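Local coordinates for protein kappa-carrageenase (Zobellia galactanivorans, PDB 5OCR) that probably hydrolyses kappa-carrageenan, a red-algal galactan, through its family 16 glycoside hydrolase domain, the part of the longer protein contained in this chain, at residues 166-171 and 175-180; 184-189 and 226-231. All blocks are in the same frame, centred on the assembly; numbering follows the deposited sequence.

Contact 1. Residues 166-171 and 175-180; sequences AVVKEN and VWKRPK
A166 to V168 run antiparallel to V175 to K177, with strand axes 4.5 Å apart at closest and N-to-C directions 140° apart, well short of straight antiparallel. A166 and K177 form one hydrogen-bonded pair, with A166 N to K177 O at 3.2 Å and the return bond from K177 N to A166 O shorter. V168 and V175 form the next such pair, and V167 faces W176 between them as the non-hydrogen-bonded pair. On the V167 side, methyl CG2 sits over the centre of the W176 six-membered ring, 3.4 Å from its centroid and 12° off the ring normal, a CH-pi contact. With V167 CG1 anti to the backbone N (chi1 173°), CG2 falls anti to the carbonyl carbon and lies over the indole, while CG1 passes V175 N and O. In one of its two conformers R178 brings NH2 over the rim of the opposite face. On the other side of the hairpin, K177 bends at chi2, its CG passing V168 CG2 at 4.0 Å. Its NZ then reaches E170 OE2 in a salt bridge whose modelled length is doubtful, the two side chains coming from opposite directions. E170 also covers V175, with CB 3.8 Å from V175 CG2. This two-faced pairing is that of a beta hairpin, in which strand 173-177 folds back on the end of strand 159-170, a strand of the beta-jellyroll of a family 16 glycoside hydrolase.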
loop_
_atom_site.group_PDB
_atom_site.type_symbol
_atom_site.label_atom_id
_atom_site.label_comp_id
_atom_site.label_asym_id
_atom_site.label_seq_id
_atom_site.Cartn_x
_atom_site.Cartn_y
_atom_site.Cartn_z
ATOM N N ALA A 166 5.916 -11.059 5.355
ATOM C CA ALA A 166 6.772 -11.929 4.527
ATOM C C ALA A 166 6.246 -13.352 4.442
ATOM O O ALA A 166 5.452 -13.774 5.209
ATOM C CB ALA A 166 8.188 -11.992 5.121
ATOM N N VAL A 167 6.782 -14.127 3.479
ATOM C CA VAL A 167 6.594 -15.582 3.538
ATOM C C VAL A 167 8.011 -16.121 3.587
ATOM O O VAL A 167 8.875 -15.600 2.884
ATOM C CB VAL A 167 5.981 -16.055 2.191
ATOM C CG1 VAL A 167 5.906 -17.612 2.101
ATOM C CG2 VAL A 167 4.568 -15.465 2.070
ATOM N N VAL A 168 8.241 -17.098 4.470
ATOM C CA VAL A 168 9.585 -17.673 4.689
ATOM C C VAL A 168 9.469 -19.156 4.417
ATOM O O VAL A 168 8.460 -19.766 4.840
ATOM C CB VAL A 168 10.011 -17.375 6.121
ATOM C CG1 VAL A 168 11.345 -18.085 6.447
ATOM C CG2 VAL A 168 10.224 -15.879 6.199
ATOM N N LYS A 169 10.463 -19.757 3.732
ATOM C CA LYS A 169 10.371 -21.192 3.486
ATOM C C LYS A 169 10.649 -21.967 4.784
ATOM O O LYS A 169 11.640 -21.708 5.489
ATOM C CB LYS A 169 11.284 -21.608 2.324
ATOM C CG LYS A 169 11.745 -23.059 2.440
ATOM C CD LYS A 169 11.915 -23.739 1.123
ATOM C CE LYS A 169 10.623 -23.833 0.338
ATOM N NZ LYS A 169 11.212 -24.052 -0.976
ATOM N N GLU A 170 9.701 -22.860 5.158
ATOM C CA GLU A 170 9.855 -23.709 6.379
ATOM C C GLU A 170 9.325 -25.091 6.102
ATOM O O GLU A 170 8.169 -25.210 5.731
ATOM C CB GLU A 170 9.133 -23.185 7.633
ATOM C CG GLU A 170 9.579 -21.832 8.119
ATOM C CD GLU A 170 8.826 -21.403 9.396
ATOM O OE1 GLU A 170 7.895 -22.117 9.877
ATOM O OE2 GLU A 170 9.173 -20.317 9.897
ATOM N N ASN A 171 10.215 -26.086 6.262
ATOM C CA ASN A 171 9.862 -27.539 6.086
ATOM C C ASN A 171 9.130 -27.720 4.793
ATOM O O ASN A 171 8.113 -28.442 4.726
ATOM C CB ASN A 171 8.948 -28.065 7.189
ATOM C CG ASN A 171 9.470 -27.751 8.555
ATOM O OD1 ASN A 171 10.589 -28.153 8.899
ATOM N ND2 ASN A 171 8.675 -27.021 9.354
ATOM N N VAL A 175 5.686 -20.295 4.605
ATOM C CA VAL A 175 4.915 -19.943 5.767
ATOM C C VAL A 175 4.811 -18.410 5.881
ATOM O O VAL A 175 5.816 -17.695 5.906
ATOM C CB VAL A 175 5.581 -20.526 7.032
ATOM C CG1 VAL A 175 4.868 -20.054 8.340
ATOM C CG2 VAL A 175 5.553 -22.053 6.928
ATOM N N TRP A 176 3.572 -17.912 5.929
ATOM C CA TRP A 176 3.323 -16.481 6.138
ATOM C C TRP A 176 3.777 -16.013 7.519
ATOM O O TRP A 176 3.472 -16.634 8.575
ATOM C CB TRP A 176 1.832 -16.193 5.977
ATOM C CG TRP A 176 1.477 -16.050 4.515
ATOM C CD1 TRP A 176 0.961 -17.018 3.670
ATOM C CD2 TRP A 176 1.607 -14.834 3.706
ATOM N NE1 TRP A 176 0.769 -16.505 2.397
ATOM C CE2 TRP A 176 1.130 -15.172 2.378
ATOM C CE3 TRP A 176 2.084 -13.539 3.946
ATOM C CZ2 TRP A 176 1.134 -14.232 1.319
ATOM C CZ3 TRP A 176 2.032 -12.583 2.892
ATOM C CH2 TRP A 176 1.595 -12.944 1.602
ATOM N N LYS A 177 4.505 -14.898 7.540
ATOM C CA LYS A 177 4.860 -14.230 8.794
ATOM C C LYS A 177 4.087 -12.891 8.763
ATOM O O LYS A 177 4.410 -11.999 7.959
ATOM C CB LYS A 177 6.369 -13.926 8.851
ATOM C CG LYS A 177 7.283 -15.172 8.767
ATOM C CD LYS A 177 6.968 -16.230 9.820
ATOM C CE LYS A 177 7.885 -17.442 9.673
ATOM N NZ LYS A 177 7.643 -18.532 10.707
ATOM N N ARG A 178 3.010 -12.828 9.560
ATOM C CA ARG A 178 2.024 -11.756 9.517
ATOM C C ARG A 178 2.304 -10.818 10.679
ATOM O O ARG A 178 2.752 -11.270 11.756
ATOM C CB ARG A 178 0.617 -12.365 9.595
ATOM C CG ARG A 178 0.465 -13.522 8.607
ATOM C CD ARG A 178 -0.971 -13.900 8.293
ATOM N NE ARG A 178 -1.176 -14.227 6.870
ATOM C CZ ARG A 178 -1.413 -15.438 6.390
ATOM N NH1 ARG A 178 -1.441 -16.479 7.207
ATOM N NH2 ARG A 178 -1.625 -15.608 5.087
ATOM N N PRO A 179 1.968 -9.541 10.529
ATOM C CA PRO A 179 2.242 -8.587 11.615
ATOM C C PRO A 179 1.602 -8.964 12.944
ATOM O O PRO A 179 2.259 -8.814 13.955
ATOM C CB PRO A 179 1.575 -7.287 11.101
ATOM C CG PRO A 179 1.416 -7.464 9.648
ATOM C CD PRO A 179 1.493 -8.884 9.272
ATOM N N LYS A 180 0.358 -9.502 12.940
ATOM C CA LYS A 180 -0.322 -9.778 14.209
ATOM C C LYS A 180 0.253 -11.011 14.851
ATOM O O LYS A 180 0.011 -11.229 16.034
ATOM C CB LYS A 180 -1.829 -9.904 14.018
ATOM C CG LYS A 180 -2.453 -8.558 13.692
ATOM C CD LYS A 180 -3.958 -8.697 13.513
ATOM C CE LYS A 180 -4.476 -7.316 13.011
ATOM N NZ LYS A 180 -5.910 -7.300 12.671
#

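Contact 2. Residues 184-189 and 226-231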
loop_
_atom_site.group_PDB
_atom_site.type_symbol
_atom_site.label_atom_id
_atom_site.label_comp_id
_atom_site.label_asym_id
_atom_site.label_seq_id
_atom_site.Cartn_x
_atom_site.Cartn_y
_atom_site.Cartn_z
ATOM N N GLN A 184 6.129 -7.575 17.512
ATOM C CA GLN A 184 7.374 -6.828 17.859
ATOM C C GLN A 184 8.290 -6.649 16.663
ATOM O O GLN A 184 8.944 -5.591 16.582
ATOM C CB GLN A 184 8.156 -7.554 18.940
ATOM C CG GLN A 184 9.186 -6.671 19.577
ATOM C CD GLN A 184 8.571 -5.965 20.726
ATOM O OE1 GLN A 184 7.748 -5.045 20.567
ATOM N NE2 GLN A 184 8.940 -6.413 21.914
ATOM N N GLU A 185 8.317 -7.658 15.746
ATOM C CA GLU A 185 9.146 -7.607 14.575
ATOM C C GLU A 185 8.502 -6.894 13.371
ATOM O O GLU A 185 9.230 -6.335 12.536
ATOM C CB GLU A 185 9.621 -9.031 14.281
ATOM C CG GLU A 185 10.350 -9.553 15.546
ATOM C CD GLU A 185 10.815 -10.978 15.417
ATOM O OE1 GLU A 185 10.910 -11.411 14.277
ATOM O OE2 GLU A 185 11.050 -11.660 16.462
ATOM N N GLN A 186 7.157 -6.909 13.318
ATOM C CA GLN A 186 6.473 -6.595 12.072
ATOM C C GLN A 186 5.301 -5.642 12.130
ATOM O O GLN A 186 4.845 -5.221 11.111
ATOM C CB GLN A 186 6.066 -7.846 11.316
ATOM C CG GLN A 186 7.256 -8.709 10.918
ATOM C CD GLN A 186 6.880 -9.955 10.233
ATOM O OE1 GLN A 186 7.509 -10.997 10.476
ATOM N NE2 GLN A 186 5.838 -9.905 9.394
ATOM N N LEU A 187 4.755 -5.353 13.291
ATOM C CA LEU A 187 3.521 -4.513 13.358
ATOM C C LEU A 187 3.904 -3.121 13.805
ATOM O O LEU A 187 4.470 -2.968 14.909
ATOM C CB LEU A 187 2.512 -5.139 14.364
ATOM C CG LEU A 187 1.120 -4.490 14.416
ATOM C CD1 LEU A 187 0.015 -5.562 14.539
ATOM C CD2 LEU A 187 0.995 -3.511 15.625
ATOM N N ASN A 188 3.455 -2.101 13.047
ATOM C CA ASN A 188 3.544 -0.746 13.523
ATOM C C ASN A 188 2.198 -0.054 13.407
ATOM O O ASN A 188 1.546 -0.116 12.380
ATOM C CB ASN A 188 4.533 0.043 12.634
ATOM C CG ASN A 188 5.935 -0.411 12.809
ATOM O OD1 ASN A 188 6.464 -0.499 13.920
ATOM N ND2 ASN A 188 6.555 -0.767 11.700
ATOM N N LYS A 189 1.805 0.681 14.444
ATOM C CA LYS A 189 0.574 1.483 14.418
ATOM C C LYS A 189 1.008 2.897 14.825
ATOM O O LYS A 189 1.957 3.079 15.655
ATOM C CB LYS A 189 -0.415 0.899 15.443
ATOM C CG LYS A 189 -1.069 -0.373 14.887
ATOM C CD LYS A 189 -2.195 -0.878 15.793
ATOM C CE LYS A 189 -2.948 -2.051 15.162
ATOM N NZ LYS A 189 -3.866 -1.583 14.056
ATOM N N ASN A 226 15.756 -5.285 9.937
ATOM C CA ASN A 226 15.401 -5.864 8.565
ATOM C C ASN A 226 15.712 -7.343 8.535
ATOM O O ASN A 226 16.827 -7.774 8.158
ATOM C CB ASN A 226 16.157 -5.098 7.457
ATOM C CG ASN A 226 15.661 -5.495 6.094
ATOM O OD1 ASN A 226 14.924 -6.470 6.034
ATOM N ND2 ASN A 226 15.975 -4.744 5.051
ATOM N N LYS A 227 14.752 -8.151 8.996
ATOM C CA LYS A 227 15.019 -9.575 9.101
ATOM C C LYS A 227 14.895 -10.244 7.757
ATOM O O LYS A 227 15.771 -11.020 7.381
ATOM C CB LYS A 227 14.034 -10.221 10.088
ATOM C CG LYS A 227 14.412 -11.588 10.513
ATOM C CD LYS A 227 13.671 -11.790 11.864
ATOM C CE LYS A 227 13.688 -13.231 12.251
ATOM N NZ LYS A 227 12.860 -13.198 13.493
ATOM N N TYR A 228 13.803 -9.966 7.058
ATOM C CA TYR A 228 13.461 -10.767 5.860
ATOM C C TYR A 228 13.438 -9.976 4.585
ATOM O O TYR A 228 13.363 -10.579 3.538
ATOM C CB TYR A 228 12.093 -11.383 6.070
ATOM C CG TYR A 228 12.038 -12.371 7.193
ATOM C CD1 TYR A 228 12.941 -13.440 7.257
ATOM C CD2 TYR A 228 11.049 -12.255 8.192
ATOM C CE1 TYR A 228 12.856 -14.386 8.317
ATOM C CE2 TYR A 228 10.957 -13.169 9.223
ATOM C CZ TYR A 228 11.877 -14.195 9.318
ATOM O OH TYR A 228 11.749 -15.099 10.377
ATOM N N TRP A 229 13.464 -8.631 4.670
ATOM C CA TRP A 229 13.079 -7.724 3.587
ATOM C C TRP A 229 14.251 -7.304 2.734
ATOM O O TRP A 229 14.651 -6.096 2.675
ATOM C CB TRP A 229 12.272 -6.524 4.173
ATOM C CG TRP A 229 11.078 -7.097 4.838
ATOM C CD1 TRP A 229 9.858 -7.401 4.224
ATOM C CD2 TRP A 229 10.953 -7.529 6.236
ATOM N NE1 TRP A 229 9.007 -8.000 5.123
ATOM C CE2 TRP A 229 9.638 -8.143 6.355
ATOM C CE3 TRP A 229 11.816 -7.507 7.377
ATOM C CZ2 TRP A 229 9.196 -8.708 7.603
ATOM C CZ3 TRP A 229 11.360 -8.093 8.610
ATOM C CH2 TRP A 229 10.096 -8.650 8.689
ATOM N N HIS A 230 14.821 -8.333 2.087
ATOM C CA HIS A 230 16.009 -8.181 1.300
ATOM C C HIS A 230 15.772 -8.596 -0.104
ATOM O O HIS A 230 16.766 -8.874 -0.798
ATOM C CB HIS A 230 17.195 -8.972 1.890
ATOM C CG HIS A 230 17.433 -8.664 3.369
ATOM N ND1 HIS A 230 18.086 -7.572 3.761
ATOM C CD2 HIS A 230 17.053 -9.332 4.534
ATOM C CE1 HIS A 230 18.183 -7.539 5.102
ATOM N NE2 HIS A 230 17.517 -8.589 5.582
ATOM N N ARG A 231 14.530 -8.731 -0.553
ATOM C CA ARG A 231 14.285 -9.148 -1.954
ATOM C C ARG A 231 13.962 -7.880 -2.786
ATOM O O ARG A 231 13.535 -6.875 -2.229
ATOM C CB ARG A 231 13.079 -10.096 -1.993
ATOM C CG ARG A 231 13.338 -11.430 -1.278
ATOM C CD ARG A 231 12.092 -12.308 -1.310
ATOM N NE ARG A 231 11.402 -12.350 -2.575
ATOM C CZ ARG A 231 11.746 -13.157 -3.577
ATOM N NH1 ARG A 231 12.768 -13.981 -3.438
ATOM N NH2 ARG A 231 11.041 -13.162 -4.699
HETATM O O HOH W 1 10.691 -14.792 15.237
#
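Q186 meets W229 through the flank of its extended side chain, which can be followed from CB outward. From CB, CG leaves anti to the carbonyl carbon (chi1 -61°) and comes 3.6 Å from W229 CH2. The next atom, CD, lies at the indole edge in the ring plane, 3.7 Å from W229 CZ2. Amide and ring planes are 76° apart, so the amide stands nearly upright against that edge. At the tip both branches still touch the indole: OE1 stays 3.9 Å from W229 CH2 and also meets the edge of the Y228 ring near its plane, 4.3 Å from Y228 CE2, whereas NE2 stays near W229 CZ2 and hydrogen-bonds to the backbone oxygen of L164. W229 is held in turn by NE1, which bonds to H165 O. Toward the surface, in the E185 conformer described, E185 and K227 add a salt bridge, K227 NZ to E185 OE1 at 2.8 Å, approached on the syn side but 30° out of the carboxylate plane. The 226-231 loop has its own internal support: N226 OD1 accepts from W229 N at 2.9 Å, in the carbonyl plane, and N226 ND2 returns a bond to W229 O. That first bond is an Asx motif, and W229 centres an inverse gamma turn; this compact turn packs a connection between jellyroll strands 219-225 and 233-241 against short helix 183-186.

How the contacts relate
From the N terminus, strand 159-170 leads into contact 1, which closes a tight hairpin with three residues between its segments. The chain then passes through helix 183-186, where contact 2 opens, and after 36 intervening residues, 23 of them strand, that contact closes at 226-231. The loops therefore follow in series, neither nested nor crossed. The centres of the two contacts lie about 11 Å apart on the same side of the chain's centre, and the contacts touch directly: K177 O probably accepts from Q186 NE2 at 2.9 Å, and V168 CG2 packs on Y228 CE1 at 3.7 Å. Together they join the 159-177 hairpin, the short helix and the loop preceding strand 233-241.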